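Local coordinates for protein SAM-dependent O-methyltransferase (Thermotoga maritima, PDB 1O54) that probably methylates N1 of adenosine 58 in tRNA, using S-adenosyl-L-methionine as methyl donor, as a homotetramer built from a dimer of dimers, at residues Val26-Glu31 with Glu65-Ser70; Leu187-Pro190 with Asn194-Asp197. All coordinates share one frame; numbering follows the deposited sequence.

Contact 1: Val26-Glu31 with Glu65-Ser70; sequences VLLSFE and EIIRTS
Phe30 and Thr69 meet inside the small N-terminal beta domain, where side chains on strand 25-30 reach over strand 74-78 to strand 66-68 and the loop after it, in a four-stranded antiparallel sheet. The closest approach is between CE2 of Phe30 and the methyl CG2 of Thr69, 3.6 Å apart, with CZ of the ring next at 3.9 Å from the same methyl. The methyl comes at the ring obliquely. Phe30 directs its ring here because CG stands beside the backbone N and anti to the carbonyl carbon (chi1 -71°), which carries the far end of the ring over to Thr69, just past the end of strand 66-68. Threonine suits its place by having two different branches: the methyl serves the apolar side, while OG1 turns to the backbone, bonding to the carbonyl of Leu50 and receiving the N-H of Lys73.

The two strands are not neighbours in the sheet. Its order is 35-39, 25-30, 74-78, 66-68, so strand 74-78 lies between them and pairs antiparallel with each; the CA atoms of Leu28 and Ile67 remain 8.2 Å apart, and the two strands meet mainly through side chains. CE2 of Phe30 also lies 4.3 Å from the carbonyl O of Ile67. Beside Phe30 and Thr69, CD2 of Leu28 comes within 4.4 Å of CG2 of Ile67, a loose apolar contact between branched residues that both point to the same side of the sheet. Ile53 of strand 51-54 touches Leu28, Phe30, Ile67 and Thr69 alike, so a second, two-stranded sheet covers this buried apolar patch. Arg68, whose CB points away from strand 25-30, follows the alternation of a strand: NH2 forms salt bridges with Glu274 and Glu275 of a second subunit.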
# COMPACT_ATOMS: atom_id res chain seq x y z
N VAL A 26 4.99 6.12 34.33
CA VAL A 26 3.63 6.51 33.97
C VAL A 26 3.67 7.22 32.65
O VAL A 26 4.70 7.81 32.26
CB VAL A 26 3.00 7.49 35.00
CG1 VAL A 26 2.77 6.79 36.29
CG2 VAL A 26 3.85 8.69 35.18
N LEU A 27 2.54 7.22 31.99
CA LEU A 27 2.36 7.93 30.76
C LEU A 27 1.26 8.94 30.98
O LEU A 27 0.13 8.56 31.32
CB LEU A 27 1.96 6.96 29.67
CG LEU A 27 1.63 7.57 28.32
CD1 LEU A 27 2.81 8.28 27.76
CD2 LEU A 27 1.19 6.48 27.40
N LEU A 28 1.58 10.22 30.83
CA LEU A 28 0.59 11.28 30.97
C LEU A 28 0.13 11.74 29.58
O LEU A 28 0.96 12.18 28.77
CB LEU A 28 1.17 12.45 31.76
CG LEU A 28 1.80 12.05 33.09
CD1 LEU A 28 2.43 13.23 33.80
CD2 LEU A 28 0.77 11.36 34.00
N SER A 29 -1.17 11.66 29.31
CA SER A 29 -1.69 11.87 27.96
C SER A 29 -2.66 13.05 27.94
O SER A 29 -3.61 13.08 28.70
CB SER A 29 -2.38 10.59 27.51
OG SER A 29 -2.86 10.72 26.19
N PHE A 30 -2.42 14.02 27.05
CA PHE A 30 -3.19 15.27 27.01
C PHE A 30 -4.10 15.43 25.78
O PHE A 30 -3.94 14.73 24.80
CB PHE A 30 -2.21 16.44 27.18
CG PHE A 30 -1.65 16.52 28.57
CD1 PHE A 30 -0.52 15.78 28.92
CD2 PHE A 30 -2.29 17.26 29.55
CE1 PHE A 30 -0.05 15.80 30.22
CE2 PHE A 30 -1.82 17.28 30.85
CZ PHE A 30 -0.69 16.54 31.17
N GLU A 31 -5.06 16.36 25.87
CA GLU A 31 -6.06 16.61 24.81
C GLU A 31 -5.45 16.86 23.42
O GLU A 31 -6.00 16.39 22.42
CB GLU A 31 -6.99 17.79 25.16
CG GLU A 31 -7.90 17.59 26.39
CD GLU A 31 -8.73 18.83 26.73
OE1 GLU A 31 -8.25 19.97 26.50
OE2 GLU A 31 -9.86 18.67 27.24
N GLU A 65 -7.28 8.18 35.75
CA GLU A 65 -7.71 9.42 36.39
C GLU A 65 -7.08 10.66 35.74
O GLU A 65 -6.01 10.59 35.13
CB GLU A 65 -7.39 9.41 37.88
CG GLU A 65 -8.12 8.33 38.66
CD GLU A 65 -7.86 8.41 40.17
OE1 GLU A 65 -7.70 9.52 40.74
OE2 GLU A 65 -7.81 7.36 40.80
N ILE A 66 -7.75 11.79 35.94
CA ILE A 66 -7.33 13.10 35.45
C ILE A 66 -6.21 13.71 36.29
O ILE A 66 -6.21 13.64 37.54
CB ILE A 66 -8.55 14.05 35.42
CG1 ILE A 66 -9.50 13.60 34.30
CG2 ILE A 66 -8.12 15.50 35.26
CD1 ILE A 66 -10.89 14.20 34.35
N ILE A 67 -5.30 14.37 35.59
CA ILE A 67 -4.30 15.23 36.20
C ILE A 67 -4.33 16.54 35.42
O ILE A 67 -4.41 16.53 34.19
CB ILE A 67 -2.89 14.54 36.19
CG1 ILE A 67 -1.82 15.40 36.87
CG2 ILE A 67 -2.44 14.23 34.78
CD1 ILE A 67 -1.95 15.49 38.34
N ARG A 68 -4.31 17.66 36.14
CA ARG A 68 -4.30 18.99 35.54
C ARG A 68 -2.91 19.62 35.68
O ARG A 68 -2.23 19.46 36.70
CB ARG A 68 -5.29 19.91 36.25
CG ARG A 68 -6.75 19.50 36.11
CD ARG A 68 -7.49 20.30 35.06
NE ARG A 68 -8.85 19.80 34.85
CZ ARG A 68 -9.59 20.10 33.79
NH1 ARG A 68 -9.15 20.94 32.86
NH2 ARG A 68 -10.80 19.56 33.67
N THR A 69 -2.51 20.37 34.66
CA THR A 69 -1.27 21.13 34.73
C THR A 69 -1.60 22.41 35.47
O THR A 69 -2.77 22.75 35.67
CB THR A 69 -0.73 21.50 33.35
OG1 THR A 69 -1.60 22.47 32.73
CG2 THR A 69 -0.72 20.29 32.40
N SER A 70 -0.55 23.13 35.85
CA SER A 70 -0.70 24.46 36.46
C SER A 70 -1.55 25.42 35.61
O SER A 70 -2.18 26.34 36.15
CB SER A 70 0.68 25.08 36.69
OG SER A 70 1.42 25.09 35.49

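Contact 2: Leu187-Pro190 with Asn194-Asp197; sequences LDVP and NYID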
# COMPACT_ATOMS: atom_id res chain seq x y z
N LEU A 187 17.57 -12.80 13.69
CA LEU A 187 18.86 -12.28 13.35
C LEU A 187 18.68 -10.85 12.85
O LEU A 187 17.90 -10.60 11.93
CB LEU A 187 19.47 -13.10 12.24
CG LEU A 187 20.85 -12.67 11.73
CD1 LEU A 187 21.93 -12.79 12.77
CD2 LEU A 187 21.19 -13.52 10.49
N ASP A 188 19.41 -9.90 13.46
CA ASP A 188 19.35 -8.53 13.03
C ASP A 188 20.76 -7.97 13.18
O ASP A 188 21.18 -7.58 14.28
CB ASP A 188 18.38 -7.76 13.87
CG ASP A 188 18.15 -6.34 13.38
OD1 ASP A 188 18.81 -5.89 12.44
OD2 ASP A 188 17.33 -5.60 13.95
N VAL A 189 21.49 -7.98 12.08
CA VAL A 189 22.91 -7.58 12.02
C VAL A 189 23.09 -6.87 10.68
O VAL A 189 22.23 -6.99 9.81
CB VAL A 189 23.87 -8.77 12.11
CG1 VAL A 189 23.74 -9.49 13.46
CG2 VAL A 189 23.62 -9.74 11.01
N PRO A 190 24.17 -6.11 10.49
CA PRO A 190 24.33 -5.43 9.21
C PRO A 190 24.50 -6.39 8.01
O PRO A 190 24.23 -6.02 6.86
CB PRO A 190 25.61 -4.60 9.42
CG PRO A 190 25.78 -4.51 10.91
CD PRO A 190 25.24 -5.80 11.45
N ASN A 194 26.51 -13.42 6.39
CA ASN A 194 27.71 -13.95 7.01
C ASN A 194 27.46 -14.83 8.24
O ASN A 194 28.41 -15.39 8.79
CB ASN A 194 28.67 -12.82 7.36
CG ASN A 194 29.31 -12.22 6.13
OD1 ASN A 194 29.54 -12.90 5.13
ND2 ASN A 194 29.59 -10.93 6.18
N TYR A 195 26.21 -14.94 8.69
CA TYR A 195 25.88 -15.69 9.90
C TYR A 195 24.85 -16.82 9.71
O TYR A 195 24.57 -17.55 10.67
CB TYR A 195 25.41 -14.72 10.96
CG TYR A 195 26.50 -13.72 11.28
CD1 TYR A 195 26.48 -12.43 10.74
CD2 TYR A 195 27.58 -14.08 12.07
CE1 TYR A 195 27.46 -11.54 11.01
CE2 TYR A 195 28.57 -13.19 12.34
CZ TYR A 195 28.52 -11.92 11.82
OH TYR A 195 29.55 -11.04 12.11
N ILE A 196 24.35 -16.98 8.50
CA ILE A 196 23.26 -17.95 8.26
C ILE A 196 23.68 -19.38 8.58
O ILE A 196 22.88 -20.14 9.13
CB ILE A 196 22.75 -17.87 6.81
CG1 ILE A 196 22.26 -16.47 6.44
CG2 ILE A 196 21.64 -18.88 6.57
CD1 ILE A 196 21.25 -15.91 7.32
N ASP A 197 24.91 -19.77 8.26
CA ASP A 197 25.39 -21.12 8.62
C ASP A 197 25.30 -21.38 10.12
O ASP A 197 24.80 -22.41 10.55
CB ASP A 197 26.79 -21.40 8.07
CG ASP A 197 27.85 -20.44 8.57
OD1 ASP A 197 27.56 -19.31 9.06
OD2 ASP A 197 29.04 -20.77 8.46
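The chain leaves strand 182-187, turns through a short loop and comes back to enter helix 196-202, leaving the CA atoms of Leu187 and Tyr195 8.5 Å apart, a gap filled by side chains. This is a strand-loop-helix unit of the Rossmann-like fold of class I methyltransferases, with the cofactor site expected at the C-terminal edge of the parallel strands.

Leu187, the last residue of its strand, has CG anti to the backbone N (chi1 179°), and its two methyls divide the work. CD2 packs against CD1 of Ile196 at 4.0 Å, the two side chains crossing at about a right angle, while CD1 lies 4.4 Å from CB of Tyr195. Forked aliphatic residues suit this buried end of the contact: Phe209 of strand 207-213 touches both Leu187 and Ile196, and Leu226 of helix 216-228 packs on Ile196, joining helix to sheet.

Toward the surface the partners change. Tyr195 is the N-cap residue of the helix, and CB of Asn194 lies over one face of its ring, 4.0 Å above the plane and toward the rim. Its side chain is about 5 Å from that of Asp172, predicted to bind S-adenosyl-L-methionine. Asp188, also predicted to bind it, sits between Leu187 and Val189 with its carboxylate turned from the helix, consistent with a loop whose apolar side packs on the helix start while Asp188 is left for the cofactor. The outer apolar pair is Val189 and Tyr195, with CG2 of Val189 meeting CD1 of the ring obliquely at 3.9 Å.

Overall arrangement
The two contacts lie on opposite sides of the chain's centre, about 44 Å between their centres and about 24 Å between nearest atoms, and they share no sheet. Contact 1 closes within the N-terminal beta domain before contact 2 opens, and the chain between them supplies strands 115-119, 139-143 and 166-169 of the large mixed sheet. Contact 2 joins the end of parallel strand 182-187 to the start of helix 196-202, beside residues predicted to bind the cofactor, whereas contact 1 is away from those sites and borders a second subunit. The N-terminal module thus meets the later part of another subunit's chain, at a distance from the Rossmann-like module's own probable cofactor site.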